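Local coordinates for protein VompD (Bartonella quintana, PDB 4LGO) that probably mediates adhesion of the bacterium to host surfaces as a trimeric autotransporter adhesin of the outer membrane, this piece being its N-terminal domain 1, at the interface of chains A and B. Sequence-based numbering; all coordinates share one arbitrary frame. Chains: chain A/B, VompD.

The interface of chains A and B. Residues chain A 54, 69, 73, 75-79; chain B 69-73, 75, 78.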
# COMPACT_ATOMS: atom_id res chain seq x y z
N ASN A 54 -7.50 10.41 3.90
CA ASN A 54 -6.92 9.13 4.17
C ASN A 54 -7.36 8.53 5.50
O ASN A 54 -7.56 7.32 5.56
CB ASN A 54 -5.39 9.20 4.19
CG ASN A 54 -4.77 9.25 2.82
OD1 ASN A 54 -5.32 8.74 1.86
ND2 ASN A 54 -3.61 9.91 2.71
N LEU A 69 -9.16 3.73 8.03
CA LEU A 69 -8.63 4.22 6.76
C LEU A 69 -9.76 4.36 5.77
O LEU A 69 -10.73 3.61 5.79
CB LEU A 69 -7.62 3.26 6.15
CG LEU A 69 -6.31 3.12 6.92
CD1 LEU A 69 -5.42 2.04 6.29
CD2 LEU A 69 -5.56 4.45 7.02
N ILE A 73 -6.49 4.85 -0.10
CA ILE A 73 -5.48 5.70 0.51
C ILE A 73 -4.48 6.17 -0.53
O ILE A 73 -4.15 5.45 -1.48
CB ILE A 73 -4.77 5.03 1.72
CG1 ILE A 73 -4.05 3.71 1.34
CG2 ILE A 73 -5.76 4.82 2.86
CD1 ILE A 73 -3.13 3.19 2.43
N VAL A 75 -0.76 7.89 -0.90
CA VAL A 75 0.53 8.08 -0.23
C VAL A 75 1.60 8.26 -1.30
O VAL A 75 1.33 8.19 -2.50
CB VAL A 75 0.88 6.86 0.69
CG1 VAL A 75 -0.19 6.67 1.78
CG2 VAL A 75 1.07 5.58 -0.12
N LYS A 76 2.85 8.49 -0.88
CA LYS A 76 3.93 8.49 -1.86
C LYS A 76 4.73 7.20 -1.80
O LYS A 76 5.28 6.79 -2.82
CB LYS A 76 4.83 9.68 -1.62
CG LYS A 76 4.03 10.99 -1.71
CD LYS A 76 4.55 11.90 -2.72
CE LYS A 76 3.77 13.22 -2.78
NZ LYS A 76 4.76 14.30 -3.00
N ARG A 77 4.78 6.56 -0.62
CA ARG A 77 5.57 5.33 -0.47
C ARG A 77 4.93 4.39 0.53
O ARG A 77 4.44 4.83 1.56
CB ARG A 77 6.96 5.63 0.07
CG ARG A 77 7.85 6.57 -0.74
CD ARG A 77 8.77 5.79 -1.66
NE ARG A 77 9.87 5.18 -0.91
CZ ARG A 77 9.94 3.90 -0.54
NH1 ARG A 77 8.98 3.02 -0.85
NH2 ARG A 77 11.00 3.48 0.13
N VAL A 78 4.92 3.11 0.20
CA VAL A 78 4.65 2.05 1.19
C VAL A 78 5.91 1.19 1.31
O VAL A 78 6.45 0.76 0.31
CB VAL A 78 3.45 1.13 0.81
CG1 VAL A 78 3.25 0.08 1.93
CG2 VAL A 78 2.21 1.96 0.54
N ILE A 79 6.39 0.97 2.54
CA ILE A 79 7.55 0.13 2.79
C ILE A 79 7.08 -1.07 3.61
O ILE A 79 6.55 -0.91 4.69
CB ILE A 79 8.66 0.88 3.57
CG1 ILE A 79 9.08 2.17 2.85
CG2 ILE A 79 9.86 -0.04 3.78
CD1 ILE A 79 10.02 3.04 3.65
N LEU B 69 -2.28 10.43 6.99
CA LEU B 69 -1.17 9.50 6.87
C LEU B 69 0.12 10.23 6.52
O LEU B 69 0.13 11.20 5.79
CB LEU B 69 -1.44 8.47 5.77
CG LEU B 69 -2.46 7.41 6.00
CD1 LEU B 69 -2.66 6.55 4.74
CD2 LEU B 69 -2.10 6.58 7.24
N ASN B 70 1.22 9.73 7.03
CA ASN B 70 2.54 10.07 6.49
C ASN B 70 2.58 9.78 4.99
O ASN B 70 1.94 8.85 4.53
CB ASN B 70 3.58 9.22 7.24
CG ASN B 70 5.02 9.75 7.13
OD1 ASN B 70 5.53 10.10 6.07
ND2 ASN B 70 5.71 9.69 8.26
N ASP B 71 3.30 10.62 4.24
CA ASP B 71 3.60 10.35 2.84
C ASP B 71 4.30 8.98 2.67
O ASP B 71 4.10 8.33 1.64
CB ASP B 71 4.51 11.45 2.27
CG ASP B 71 3.77 12.78 2.04
OD1 ASP B 71 2.57 12.76 1.83
OD2 ASP B 71 4.43 13.83 2.18
N ILE B 72 5.08 8.57 3.67
CA ILE B 72 5.76 7.26 3.68
C ILE B 72 5.17 6.44 4.81
O ILE B 72 5.29 6.83 5.96
CB ILE B 72 7.28 7.41 3.84
CG1 ILE B 72 7.84 8.32 2.74
CG2 ILE B 72 7.97 6.05 3.85
CD1 ILE B 72 9.34 8.57 2.90
N ILE B 73 4.51 5.34 4.48
CA ILE B 73 3.99 4.44 5.51
C ILE B 73 4.76 3.13 5.55
O ILE B 73 5.19 2.62 4.51
CB ILE B 73 2.45 4.19 5.42
CG1 ILE B 73 2.05 3.50 4.11
CG2 ILE B 73 1.70 5.49 5.66
CD1 ILE B 73 0.58 3.04 4.03
N VAL B 75 4.62 -0.71 7.08
CA VAL B 75 3.73 -1.75 7.56
C VAL B 75 4.41 -3.10 7.33
O VAL B 75 5.48 -3.19 6.70
CB VAL B 75 2.34 -1.72 6.84
CG1 VAL B 75 1.63 -0.41 7.10
CG2 VAL B 75 2.50 -1.97 5.35
N VAL B 78 0.10 -5.09 3.26
CA VAL B 78 -1.06 -4.44 2.71
C VAL B 78 -1.88 -5.51 1.99
O VAL B 78 -1.34 -6.26 1.16
CB VAL B 78 -0.70 -3.32 1.68
CG1 VAL B 78 -1.98 -2.70 1.18
CG2 VAL B 78 0.19 -2.27 2.28
O HOH W 1 8.36 -2.33 6.80
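Strand 77-80 of chain A pairs in parallel with strand 72-74 of chain B, as the bridges A:Arg77–B:Ile72 and A:Val78–B:Ile73 show. The register starts at the carbonyl B:Asp71 O, gripped in its own plane by two amides: A:Lys76 N, 2.8 Å from it and on a lone pair, and A:Arg77 N. The ladder then runs on: B:Ile73 N donates to A:Arg77 O from 27° above the carbonyl plane, whereas A:Ile79 N meets B:Ile73 O at 2.8 Å, nearly along the C=O axis, and B:Val75 N closes on A:Ile79 O.

The inner face holds an interlocking apolar cluster. B:Ile73 has CG1 in the crowded position between backbone N and carbonyl carbon (chi1 63°), which lays CG1 alongside A:Val78 CG2 (3.9 Å) and brings its CD1 tip to A:Ile73 CD1 at 4.0 Å. B:Leu69 crosses A:Asn54 and A:Ile73 at about right angles; its CD1 branch touches A:Asn54 CB (3.8 Å) and A:Val75 CG1, while CD2 reaches A:Leu69 CD2.

On the other face looseness is confined to the polar tips. B:Ile72 still packs CG1 and CG2 on A:Arg77 CB, and its CG2 meets A:Ile79 CD1 at 3.7 Å. A:Lys76 runs parallel to B:Asp71, but its chain bends at chi2 and chi4 and NZ stays 5.2 Å from B:Asp71 OD2, so any attraction is long-range. Water 1 links A:Ile79 O to B:Val75 O at the ladder's end. This short parallel ladder, backed by apolar packing, thus contributes to joining two subunits of the trimeric adhesin.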